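Porin (Rhodobacter blasticus, PDB 3PRN) forms trimeric outer-membrane channels that let small hydrophilic solutes, up to about 0.6 kDa, diffuse passively across the membrane. Local coordinates at residues 1-7 with 32-38; 99-103 with 282-286; 105-109 with 239-243; 139-143 with 168-172. The protein carries 1 engineered substitution. All coordinates share one frame; numbering follows the deposited sequence.

Contact 1: residues 1-7 with 32-38; sequences MISLNGY and RINIVGT
One face of the Tyr7 ring carries Arg32 CB, which sits almost over the ring centre, 4.2 Å from the centroid, as a CH-pi contact. The Tyr7 hydroxyl in turn lies above a face of the Arg32 guanidinium, with OH 3.6 Å from Arg32 CZ. Ring and guanidinium planes are 53° apart, so the groups are not stacked. Tyr7 OH is hydrogen-bonded to Arg30, Arg286 makes a cation-pi contact with the ring, and Arg32 NE bonds to Gln54. Asn5 and Asn34 are the next pair on the same face of the sheet as Tyr7 and Arg32. Asn34 ND2 donates to Asn5 OD1 over 3.0 Å, nearly straight at 174°. The acceptor lies in the Asn34 amide plane, but the donor is tilted from the Asn5 one. Asn34 OD1 bonds to Arg52.

Strands 2-15 and 25-39 form the first antiparallel hairpin of the porin barrel. Paired backbone bonds join Ser3 to Val36, Asn5 to Asn34 and Tyr7 to Arg32. A water bridges Ser3 OG, Val36 O and Thr38 OG1.

The opposite face of the sheet, with Ile2, Leu4 and Ile35, is apolar. Leu4 CD2 lies 4.0 Å from Ile35 CG2, and Ile2 CG2 packs alongside that same methyl. Leu4 also packs on Leu4 of the second subunit and Ile2 of the third.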
loop_
_atom_site.group_PDB
_atom_site.type_symbol
_atom_site.label_atom_id
_atom_site.label_comp_id
_atom_site.label_asym_id
_atom_site.label_seq_id
_atom_site.Cartn_x
_atom_site.Cartn_y
_atom_site.Cartn_z
ATOM N N MET A 1 17.132 3.129 7.299
ATOM C CA MET A 1 17.065 3.459 5.845
ATOM C C MET A 1 15.940 2.611 5.143
ATOM O O MET A 1 15.816 1.419 5.468
ATOM C CB MET A 1 18.427 3.103 5.256
ATOM C CG MET A 1 18.713 3.575 3.848
ATOM S SD MET A 1 20.217 2.790 3.158
ATOM C CE MET A 1 21.111 2.315 4.676
ATOM N N ILE A 2 15.217 3.231 4.230
ATOM C CA ILE A 2 14.165 2.567 3.493
ATOM C C ILE A 2 14.459 2.599 2.015
ATOM O O ILE A 2 14.812 3.715 1.546
ATOM C CB ILE A 2 12.787 3.188 3.793
ATOM C CG1 ILE A 2 12.342 2.700 5.176
ATOM C CG2 ILE A 2 11.736 2.644 2.800
ATOM C CD1 ILE A 2 11.027 3.254 5.655
ATOM N N SER A 3 14.535 1.509 1.280
ATOM C CA SER A 3 14.690 1.660 -0.176
ATOM C C SER A 3 13.549 0.940 -0.917
ATOM O O SER A 3 12.895 0.028 -0.391
ATOM C CB SER A 3 16.022 1.230 -0.730
ATOM O OG SER A 3 16.513 0.146 -0.032
ATOM N N LEU A 4 13.295 1.473 -2.119
ATOM C CA LEU A 4 12.248 0.940 -2.947
ATOM C C LEU A 4 12.910 0.436 -4.221
ATOM O O LEU A 4 13.755 1.153 -4.778
ATOM C CB LEU A 4 11.135 1.884 -3.296
ATOM C CG LEU A 4 10.354 2.752 -2.325
ATOM C CD1 LEU A 4 8.905 2.906 -2.917
ATOM C CD2 LEU A 4 10.150 2.183 -0.978
ATOM N N ASN A 5 12.496 -0.713 -4.720
ATOM C CA ASN A 5 12.963 -1.179 -6.013
ATOM C C ASN A 5 11.834 -2.002 -6.649
ATOM O O ASN A 5 10.933 -2.398 -5.903
ATOM C CB ASN A 5 14.287 -1.962 -5.937
ATOM C CG ASN A 5 14.127 -3.281 -5.179
ATOM O OD1 ASN A 5 13.628 -4.256 -5.739
ATOM N ND2 ASN A 5 14.514 -3.373 -3.920
ATOM N N GLY A 6 11.970 -2.372 -7.899
ATOM C CA GLY A 6 10.943 -3.212 -8.495
ATOM C C GLY A 6 11.125 -3.320 -9.979
ATOM O O GLY A 6 12.166 -2.943 -10.521
ATOM N N TYR A 7 10.047 -3.740 -10.649
ATOM C CA TYR A 7 10.060 -3.900 -12.095
ATOM C C TYR A 7 8.636 -3.840 -12.635
ATOM O O TYR A 7 7.655 -4.020 -11.909
ATOM C CB TYR A 7 10.710 -5.208 -12.523
ATOM C CG TYR A 7 10.027 -6.523 -12.258
ATOM C CD1 TYR A 7 8.911 -6.917 -12.980
ATOM C CD2 TYR A 7 10.529 -7.366 -11.267
ATOM C CE1 TYR A 7 8.294 -8.147 -12.716
ATOM C CE2 TYR A 7 9.947 -8.598 -10.986
ATOM C CZ TYR A 7 8.834 -8.974 -11.720
ATOM O OH TYR A 7 8.240 -10.197 -11.473
ATOM N N ARG A 32 5.746 -4.852 -9.879
ATOM C CA ARG A 32 6.214 -5.312 -8.582
ATOM C C ARG A 32 7.012 -4.177 -7.900
ATOM O O ARG A 32 7.971 -3.619 -8.487
ATOM C CB ARG A 32 7.122 -6.571 -8.697
ATOM C CG ARG A 32 7.706 -6.948 -7.315
ATOM C CD ARG A 32 8.702 -8.136 -7.502
ATOM N NE ARG A 32 7.933 -9.365 -7.692
ATOM C CZ ARG A 32 8.438 -10.584 -7.887
ATOM N NH1 ARG A 32 9.770 -10.790 -7.903
ATOM N NH2 ARG A 32 7.603 -11.617 -8.051
ATOM N N ILE A 33 6.637 -3.843 -6.653
ATOM C CA ILE A 33 7.388 -2.902 -5.858
ATOM C C ILE A 33 7.841 -3.584 -4.571
ATOM O O ILE A 33 6.982 -4.106 -3.850
ATOM C CB ILE A 33 6.541 -1.662 -5.478
ATOM C CG1 ILE A 33 6.196 -0.811 -6.701
ATOM C CG2 ILE A 33 7.259 -0.727 -4.502
ATOM C CD1 ILE A 33 4.918 -0.001 -6.521
ATOM N N ASN A 34 9.130 -3.522 -4.246
ATOM C CA ASN A 34 9.622 -4.077 -2.984
ATOM C C ASN A 34 9.988 -2.881 -2.062
ATOM O O ASN A 34 10.667 -1.923 -2.513
ATOM C CB ASN A 34 10.879 -4.912 -3.204
ATOM C CG ASN A 34 10.652 -6.128 -4.100
ATOM O OD1 ASN A 34 9.779 -6.956 -3.822
ATOM N ND2 ASN A 34 11.464 -6.223 -5.144
ATOM N N ILE A 35 9.585 -2.972 -0.821
ATOM C CA ILE A 35 9.916 -1.909 0.147
ATOM C C ILE A 35 10.814 -2.611 1.167
ATOM O O ILE A 35 10.371 -3.593 1.785
ATOM C CB ILE A 35 8.631 -1.419 0.815
ATOM C CG1 ILE A 35 7.665 -0.970 -0.296
ATOM C CG2 ILE A 35 8.952 -0.340 1.828
ATOM C CD1 ILE A 35 6.390 -0.446 0.320
ATOM N N VAL A 36 12.041 -2.135 1.289
ATOM C CA VAL A 36 12.994 -2.776 2.203
ATOM C C VAL A 36 13.512 -1.793 3.233
ATOM O O VAL A 36 14.006 -0.705 2.894
ATOM C CB VAL A 36 14.185 -3.264 1.324
ATOM C CG1 VAL A 36 15.237 -3.964 2.192
ATOM C CG2 VAL A 36 13.652 -4.216 0.265
ATOM N N GLY A 37 13.373 -2.093 4.517
ATOM C CA GLY A 37 13.875 -1.215 5.583
ATOM C C GLY A 37 15.108 -1.957 6.166
ATOM O O GLY A 37 15.029 -3.181 6.416
ATOM N N THR A 38 16.208 -1.277 6.355
ATOM C CA THR A 38 17.422 -1.896 6.887
ATOM C C THR A 38 18.074 -0.970 7.939
ATOM O O THR A 38 18.032 0.230 7.841
ATOM C CB THR A 38 18.529 -2.168 5.841
ATOM O OG1 THR A 38 18.866 -0.950 5.190
ATOM C CG2 THR A 38 18.027 -3.087 4.751
HETATM O O HOH W 1 16.978 -0.292 2.822
#

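Contact 2: residues 99-103 with 282-286. With C8E ((hydroxyethyloxy)tri(ethyloxy)octane), chain D.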
loop_
_atom_site.group_PDB
_atom_site.type_symbol
_atom_site.label_atom_id
_atom_site.label_comp_id
_atom_site.label_asym_id
_atom_site.label_seq_id
_atom_site.Cartn_x
_atom_site.Cartn_y
_atom_site.Cartn_z
ATOM N N GLU A 99 13.822 -21.597 -17.500
ATOM C CA GLU A 99 12.772 -20.598 -17.799
ATOM C C GLU A 99 13.129 -19.681 -18.952
ATOM O O GLU A 99 14.285 -19.379 -19.232
ATOM C CB GLU A 99 12.408 -19.808 -16.527
ATOM C CG GLU A 99 11.647 -20.703 -15.526
ATOM C CD GLU A 99 11.431 -20.026 -14.178
ATOM O OE1 GLU A 99 12.058 -18.954 -13.943
ATOM O OE2 GLU A 99 10.634 -20.541 -13.349
ATOM N N MET A 100 12.118 -19.187 -19.659
ATOM C CA MET A 100 12.265 -18.326 -20.795
ATOM C C MET A 100 11.003 -17.479 -21.057
ATOM O O MET A 100 9.984 -17.713 -20.393
ATOM C CB MET A 100 12.522 -19.194 -22.056
ATOM C CG MET A 100 11.539 -20.386 -22.108
ATOM S SD MET A 100 11.590 -21.187 -23.754
ATOM C CE MET A 100 13.178 -21.966 -23.678
ATOM N N GLY A 101 11.124 -16.540 -21.974
ATOM C CA GLY A 101 10.005 -15.658 -22.303
ATOM C C GLY A 101 9.957 -14.500 -21.264
ATOM O O GLY A 101 10.644 -14.548 -20.219
ATOM N N TYR A 102 9.117 -13.504 -21.540
ATOM C CA TYR A 102 9.085 -12.350 -20.625
ATOM C C TYR A 102 8.418 -12.670 -19.304
ATOM O O TYR A 102 8.555 -11.872 -18.353
ATOM C CB TYR A 102 8.436 -11.152 -21.317
ATOM C CG TYR A 102 6.954 -10.968 -21.253
ATOM C CD1 TYR A 102 6.111 -11.696 -22.056
ATOM C CD2 TYR A 102 6.374 -10.051 -20.339
ATOM C CE1 TYR A 102 4.740 -11.494 -22.045
ATOM C CE2 TYR A 102 4.995 -9.878 -20.277
ATOM C CZ TYR A 102 4.198 -10.572 -21.166
ATOM O OH TYR A 102 2.869 -10.444 -21.167
ATOM N N GLU A 103 7.812 -13.851 -19.145
ATOM C CA GLU A 103 7.249 -14.176 -17.833
ATOM C C GLU A 103 8.062 -15.254 -17.139
ATOM O O GLU A 103 7.544 -15.765 -16.133
ATOM C CB GLU A 103 5.785 -14.612 -17.966
ATOM C CG GLU A 103 4.962 -13.493 -18.600
ATOM C CD GLU A 103 3.589 -14.025 -19.013
ATOM O OE1 GLU A 103 3.532 -14.939 -19.886
ATOM O OE2 GLU A 103 2.626 -13.521 -18.447
ATOM N N ASP A 282 4.731 -16.230 -25.860
ATOM C CA ASP A 282 4.677 -14.890 -25.264
ATOM C C ASP A 282 5.735 -13.997 -25.902
ATOM O O ASP A 282 6.718 -14.504 -26.478
ATOM C CB ASP A 282 4.923 -15.041 -23.738
ATOM C CG ASP A 282 6.355 -15.446 -23.447
ATOM O OD1 ASP A 282 7.262 -14.586 -23.592
ATOM O OD2 ASP A 282 6.669 -16.595 -23.088
ATOM N N VAL A 283 5.560 -12.704 -25.858
ATOM C CA VAL A 283 6.556 -11.725 -26.267
ATOM C C VAL A 283 6.265 -10.461 -25.434
ATOM O O VAL A 283 5.124 -10.000 -25.393
ATOM C CB VAL A 283 6.575 -11.435 -27.780
ATOM C CG1 VAL A 283 5.314 -10.804 -28.307
ATOM C CG2 VAL A 283 7.781 -10.534 -28.120
ATOM N N GLY A 284 7.287 -9.925 -24.806
ATOM C CA GLY A 284 7.108 -8.733 -23.979
ATOM C C GLY A 284 8.436 -8.120 -23.524
ATOM O O GLY A 284 9.520 -8.580 -23.907
ATOM N N VAL A 285 8.280 -7.078 -22.714
ATOM C CA VAL A 285 9.404 -6.331 -22.123
ATOM C C VAL A 285 9.308 -6.279 -20.616
ATOM O O VAL A 285 8.219 -6.191 -20.048
ATOM C CB VAL A 285 9.386 -4.839 -22.482
ATOM C CG1 VAL A 285 10.751 -4.304 -22.917
ATOM C CG2 VAL A 285 8.412 -4.484 -23.594
ATOM N N ARG A 286 10.457 -6.328 -20.014
ATOM C CA ARG A 286 10.582 -6.134 -18.579
ATOM C C ARG A 286 11.585 -4.966 -18.402
ATOM O O ARG A 286 12.654 -4.933 -19.048
ATOM C CB ARG A 286 11.101 -7.384 -17.891
ATOM C CG ARG A 286 11.355 -7.149 -16.403
ATOM C CD ARG A 286 12.128 -8.284 -15.751
ATOM N NE ARG A 286 12.797 -7.886 -14.509
ATOM C CZ ARG A 286 12.837 -8.652 -13.416
ATOM N NH1 ARG A 286 12.245 -9.854 -13.399
ATOM N NH2 ARG A 286 13.453 -8.302 -12.281
HETATM C C1 C8E D . -0.359 -12.856 -31.642
HETATM C C2 C8E D . -0.135 -14.025 -30.759
HETATM C C3 C8E D . 1.242 -14.468 -30.765
HETATM C C4 C8E D . 1.936 -13.664 -29.724
HETATM C C5 C8E D . 3.097 -14.529 -29.393
HETATM C C6 C8E D . 4.307 -13.842 -29.770
HETATM C C7 C8E D . 5.216 -14.958 -29.992
HETATM C C8 C8E D . 6.485 -14.388 -30.529
HETATM O O9 C8E D . 7.740 -14.979 -30.179
HETATM C C10 C8E D . 8.071 -16.201 -30.833
HETATM C C11 C8E D . 9.131 -16.868 -30.005
HETATM O O12 C8E D . 10.439 -16.264 -30.257
HETATM C C13 C8E D . 11.496 -17.240 -30.400
HETATM C C14 C8E D . 12.421 -17.439 -31.642
HETATM O O15 C8E D . 13.350 -18.572 -31.792
HETATM C C16 C8E D . 14.727 -18.110 -31.766
HETATM C C17 C8E D . 15.285 -17.670 -33.123
HETATM O O18 C8E D . 16.660 -17.570 -33.535
HETATM C C19 C8E D . 17.583 -16.775 -32.751
HETATM C C20 C8E D . 17.934 -15.248 -33.018
HETATM O O21 C8E D . 16.815 -14.365 -32.752
HETATM O O HOH W 2 7.297 -16.762 -20.301
HETATM O O HOH W 3 9.919 -10.953 -15.364
#
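Asp282 has two conformers; in one of them it meets 99-103 with both carboxylate oxygens. OD2 is gripped by a water at 2.9 Å and by Ser270 OG. The same water donates to Met100 O and accepts from Glu103 N, so it ties three points of the loop and strand together. OD1 accepts from Tyr102 N over 3.0 Å, and the donor comes from above the carboxylate plane. These bonds depend on the conformer, so they may be only partly populated.

Residues 99-103 belong to the long loop that folds into the barrel of a porin and narrows its channel. Strand 279-288 is the last of the 16 barrel strands. The loop therefore lies against the inner wall here.

Packing centres on Tyr102. Tyr102 CG lies between its backbone N and carbonyl carbon (chi1 88°), which lays the ring over Gly284. Gly284 CA sits against one face, offset toward the rim, 3.8 Å from the centroid, in a CH-pi contact. Glu103 CG lies over the centre of the opposite face, so the ring is held from two sides. Tyr102 OH bonds to Ser28 O, and Glu103 OE2 to Ser28 OG and Gln13 NE2. Ser28 is part of the magnesium site, and the Glu103 side chain is about 4 Å from the magnesium ion.

Val283 points away from the loop. Its CG1 approaches C6 of the detergent C8E at 3.5 Å.

Contact 3: residues 105-109 with 239-243; sequences SSFGD and AYVSD
The tight part of the contact is at the end of Tyr240. Phe107 N donates to Tyr240 OH over 3.0 Å, with an angle of 155° at the hydrogen. Ser106 OG lies over the centre of one ring face, 3.4 Å from Tyr240 CE2. With chi1 at 173°, Ser106 OG stands opposite its own backbone N, and there it accepts from Gly108 N at 2.8 Å. Ser106 OG is also hydrogen-bonded to Ser98 OG. This ST turn sits within a type I beta turn from Ser106 to Asp109. The turn belongs to the long loop inside the porin barrel, and Tyr240 reaches it from strand 235-244.

The rest is looser. Gly108 CA rests 3.6 Å from Ser242 OG, without a hydrogen bond between the two residues. Ser242 OG bonds instead to residues of the neighbouring strand, such as Thr225. The Phe107 ring leads away from the strand, so that CD2, at 3.4 Å, is the ring atom nearest Tyr240 OH.

Tyr240 OH also hydrogen-bonds to Gln272 OE1. With the Gln272 amide as modelled, the hydroxyl would probably give its proton to OE1 while accepting from Phe107 N, which would link wall and loop through one oxygen.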
loop_
_atom_site.group_PDB
_atom_site.type_symbol
_atom_site.label_atom_id
_atom_site.label_comp_id
_atom_site.label_asym_id
_atom_site.label_seq_id
_atom_site.Cartn_x
_atom_site.Cartn_y
_atom_site.Cartn_z
ATOM N N SER A 105 8.819 -18.508 -17.665
ATOM C CA SER A 105 8.058 -19.753 -17.467
ATOM C C SER A 105 8.723 -20.919 -18.233
ATOM O O SER A 105 9.491 -20.754 -19.197
ATOM C CB SER A 105 6.625 -19.587 -17.969
ATOM O OG SER A 105 6.632 -19.384 -19.371
ATOM N N SER A 106 8.438 -22.135 -17.736
ATOM C CA SER A 106 8.966 -23.345 -18.328
ATOM C C SER A 106 8.196 -24.552 -17.765
ATOM O O SER A 106 8.082 -24.702 -16.540
ATOM C CB SER A 106 10.467 -23.542 -17.977
ATOM O OG SER A 106 10.945 -24.808 -18.416
ATOM N N PHE A 107 7.798 -25.417 -18.712
ATOM C CA PHE A 107 7.228 -26.724 -18.298
ATOM C C PHE A 107 8.345 -27.566 -17.677
ATOM O O PHE A 107 8.048 -28.528 -16.937
ATOM C CB PHE A 107 6.627 -27.427 -19.520
ATOM C CG PHE A 107 5.374 -26.755 -20.020
ATOM C CD1 PHE A 107 4.230 -26.792 -19.192
ATOM C CD2 PHE A 107 5.290 -26.154 -21.255
ATOM C CE1 PHE A 107 3.032 -26.200 -19.615
ATOM C CE2 PHE A 107 4.089 -25.585 -21.662
ATOM C CZ PHE A 107 2.963 -25.614 -20.852
ATOM N N GLY A 108 9.598 -27.228 -17.929
ATOM C CA GLY A 108 10.710 -27.985 -17.353
ATOM C C GLY A 108 11.003 -27.645 -15.900
ATOM O O GLY A 108 11.904 -28.278 -15.311
ATOM N N ASP A 109 10.271 -26.682 -15.301
ATOM C CA ASP A 109 10.423 -26.411 -13.868
ATOM C C ASP A 109 9.777 -27.603 -13.125
ATOM O O ASP A 109 8.916 -28.302 -13.704
ATOM C CB ASP A 109 9.599 -25.160 -13.536
ATOM C CG ASP A 109 10.322 -23.853 -13.835
ATOM O OD1 ASP A 109 11.535 -23.816 -14.180
ATOM O OD2 ASP A 109 9.645 -22.794 -13.689
ATOM N N ALA A 239 16.669 -22.938 -24.875
ATOM C CA ALA A 239 15.864 -24.100 -25.251
ATOM C C ALA A 239 15.804 -25.083 -24.101
ATOM O O ALA A 239 16.680 -25.096 -23.252
ATOM C CB ALA A 239 16.492 -24.814 -26.467
ATOM N N TYR A 240 14.834 -25.983 -24.077
ATOM C CA TYR A 240 14.760 -27.049 -23.104
ATOM C C TYR A 240 13.869 -28.182 -23.630
ATOM O O TYR A 240 13.037 -27.915 -24.502
ATOM C CB TYR A 240 14.204 -26.639 -21.709
ATOM C CG TYR A 240 12.742 -26.244 -21.712
ATOM C CD1 TYR A 240 11.772 -27.244 -21.495
ATOM C CD2 TYR A 240 12.317 -24.939 -21.874
ATOM C CE1 TYR A 240 10.421 -26.934 -21.473
ATOM C CE2 TYR A 240 10.938 -24.629 -21.842
ATOM C CZ TYR A 240 10.008 -25.616 -21.643
ATOM O OH TYR A 240 8.634 -25.391 -21.620
ATOM N N VAL A 241 14.034 -29.360 -23.043
ATOM C CA VAL A 241 13.173 -30.474 -23.331
ATOM C C VAL A 241 12.919 -31.058 -21.928
ATOM O O VAL A 241 13.880 -31.004 -21.140
ATOM C CB VAL A 241 13.854 -31.562 -24.190
ATOM C CG1 VAL A 241 12.873 -32.658 -24.551
ATOM C CG2 VAL A 241 14.477 -30.932 -25.430
ATOM N N SER A 242 11.726 -31.540 -21.663
ATOM C CA SER A 242 11.488 -32.119 -20.323
ATOM C C SER A 242 10.540 -33.318 -20.495
ATOM O O SER A 242 9.637 -33.249 -21.336
ATOM C CB SER A 242 10.891 -31.077 -19.354
ATOM O OG SER A 242 10.763 -31.500 -18.006
ATOM N N ASP A 243 10.736 -34.331 -19.715
ATOM C CA ASP A 243 9.984 -35.537 -19.606
ATOM C C ASP A 243 9.557 -35.841 -18.163
ATOM O O ASP A 243 10.347 -35.746 -17.203
ATOM C CB ASP A 243 10.757 -36.809 -20.056
ATOM C CG ASP A 243 10.885 -36.773 -21.571
ATOM O OD1 ASP A 243 9.824 -36.868 -22.300
ATOM O OD2 ASP A 243 12.037 -36.607 -22.111
#

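Contact 4: residues 139-143 with 168-172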
loop_
_atom_site.group_PDB
_atom_site.type_symbol
_atom_site.label_atom_id
_atom_site.label_comp_id
_atom_site.label_asym_id
_atom_site.label_seq_id
_atom_site.Cartn_x
_atom_site.Cartn_y
_atom_site.Cartn_z
ATOM N N ILE A 139 29.392 -19.397 2.033
ATOM C CA ILE A 139 30.804 -19.633 2.378
ATOM C C ILE A 139 31.693 -19.869 1.168
ATOM O O ILE A 139 32.348 -20.924 0.945
ATOM C CB ILE A 139 30.860 -20.736 3.473
ATOM C CG1 ILE A 139 32.165 -21.540 3.453
ATOM C CG2 ILE A 139 29.717 -21.746 3.354
ATOM C CD1 ILE A 139 31.959 -23.036 3.211
ATOM N N SER A 140 31.771 -18.854 0.284
ATOM C CA SER A 140 32.549 -18.770 -0.928
ATOM C C SER A 140 32.379 -19.918 -1.925
ATOM O O SER A 140 32.966 -21.019 -1.821
ATOM C CB SER A 140 34.056 -18.536 -0.677
ATOM O OG SER A 140 34.741 -18.144 -1.857
ATOM N N GLY A 141 31.565 -19.630 -2.970
ATOM C CA GLY A 141 31.305 -20.667 -3.982
ATOM C C GLY A 141 30.184 -21.603 -3.481
ATOM O O GLY A 141 29.423 -22.100 -4.300
ATOM N N VAL A 142 30.131 -21.845 -2.188
ATOM C CA VAL A 142 29.122 -22.682 -1.563
ATOM C C VAL A 142 27.986 -21.868 -0.933
ATOM O O VAL A 142 28.122 -20.716 -0.451
ATOM C CB VAL A 142 29.721 -23.636 -0.525
ATOM C CG1 VAL A 142 28.726 -24.636 0.028
ATOM C CG2 VAL A 142 30.894 -24.391 -1.148
ATOM N N ASN A 143 26.763 -22.385 -1.123
ATOM C CA ASN A 143 25.585 -21.813 -0.503
ATOM C C ASN A 143 24.832 -22.978 0.157
ATOM O O ASN A 143 24.583 -23.974 -0.504
ATOM C CB ASN A 143 24.682 -21.106 -1.479
ATOM C CG ASN A 143 25.311 -19.920 -2.158
ATOM O OD1 ASN A 143 25.646 -18.916 -1.526
ATOM N ND2 ASN A 143 25.451 -19.996 -3.484
ATOM N N ALA A 168 21.721 -27.098 -1.046
ATOM C CA ALA A 168 23.054 -26.568 -1.255
ATOM C C ALA A 168 23.385 -26.475 -2.723
ATOM O O ALA A 168 22.830 -27.161 -3.604
ATOM C CB ALA A 168 24.088 -27.442 -0.502
ATOM N N ASP A 169 24.206 -25.500 -3.070
ATOM C CA ASP A 169 24.735 -25.372 -4.397
ATOM C C ASP A 169 26.222 -24.954 -4.297
ATOM O O ASP A 169 26.765 -24.478 -3.285
ATOM C CB ASP A 169 23.973 -24.493 -5.352
ATOM C CG ASP A 169 23.701 -23.092 -4.822
ATOM O OD1 ASP A 169 24.680 -22.344 -4.611
ATOM O OD2 ASP A 169 22.523 -22.749 -4.594
ATOM N N TRP A 170 26.879 -25.194 -5.426
ATOM C CA TRP A 170 28.324 -25.016 -5.493
ATOM C C TRP A 170 28.676 -24.739 -6.939
ATOM O O TRP A 170 28.152 -25.336 -7.875
ATOM C CB TRP A 170 29.040 -26.300 -4.981
ATOM C CG TRP A 170 30.525 -26.133 -5.254
ATOM C CD1 TRP A 170 31.431 -25.482 -4.456
ATOM C CD2 TRP A 170 31.226 -26.553 -6.424
ATOM N NE1 TRP A 170 32.649 -25.465 -5.083
ATOM C CE2 TRP A 170 32.553 -26.115 -6.289
ATOM C CE3 TRP A 170 30.855 -27.243 -7.583
ATOM C CZ2 TRP A 170 33.529 -26.356 -7.260
ATOM C CZ3 TRP A 170 31.815 -27.487 -8.553
ATOM C CH2 TRP A 170 33.141 -27.046 -8.378
ATOM N N SER A 171 29.603 -23.796 -7.069
ATOM C CA SER A 171 29.988 -23.447 -8.431
ATOM C C SER A 171 31.439 -23.008 -8.513
ATOM O O SER A 171 32.032 -22.549 -7.514
ATOM C CB SER A 171 28.991 -22.345 -8.832
ATOM O OG SER A 171 29.251 -21.957 -10.151
ATOM N N ASN A 172 32.043 -23.171 -9.687
ATOM C CA ASN A 172 33.321 -22.525 -9.986
ATOM C C ASN A 172 33.109 -21.748 -11.278
ATOM O O ASN A 172 31.991 -21.293 -11.596
ATOM C CB ASN A 172 34.475 -23.495 -9.986
ATOM C CG ASN A 172 34.353 -24.529 -11.086
ATOM O OD1 ASN A 172 33.704 -24.277 -12.104
ATOM N ND2 ASN A 172 34.968 -25.681 -10.883
#
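Asn143 ND2 donates to Asp169 OD1 over 2.7 Å, and the bond is nearly straight at 173°. OD1 uses its syn lone pair, on the side of OD2, and lies in the Asn143 amide plane. The amide and carboxylate planes are 71° apart. Asp169 CG lies between its backbone N and carbonyl carbon (chi1 53°), which turns the carboxylate toward Asn143. The strands are antiparallel neighbours in the porin barrel, 142-150 and 163-171, and they pair here at one end.

The second oxygen, Asp169 OD2, is hydrogen-bonded to Tyr145 OH and to Ala93 N. Asn143 OD1 bonds to Ser138 OG. Both groups are thus also held by other residues of the chain, and the many donors would probably favour a charged Asp169. Ala93 lies in the long loop inside the barrel, so this face of the pair looks inward.

In the backbone, two bonds join the pair: Asn143 N to Asp169 O and Asp169 N to Asn143 O, 3.0 Å each. The pairing weakens toward Gly141, where strand 142-150 begins. Ser171 N reaches Gly141 O only at 3.3 Å.

The other face of the sheet carries Val142 and Trp170, which is consistent with a membrane-facing outer surface. Trp170 also packs on Leu177 of the next strand. Val142 CG2 comes to the edge of the indole, near its plane, and lies 3.5 Å from Trp170 CD1.

Overall arrangement
All four contacts reach the same closed sheet. Contacts 1 and 4 join neighbouring strands, whereas contacts 2 and 3 lay the long inner loop against the wall. Contacts 2 and 3 are buried, contact 1 is partly buried, and contact 4 lies at the surface. Contact 1 alone of the four packs apolar side chains of both its strands against other subunits. Contacts 2 and 3 touch, with centres 15 Å apart, and Met100 of contact 2 packs on Tyr240 of contact 3. Contacts 1 and 2 meet through Tyr7 and Arg286. The strand pairs rest on backbone ladders plus an amide-amide or amide-carboxylate bond; the loop contacts rely on tyrosines and isolated polar bonds.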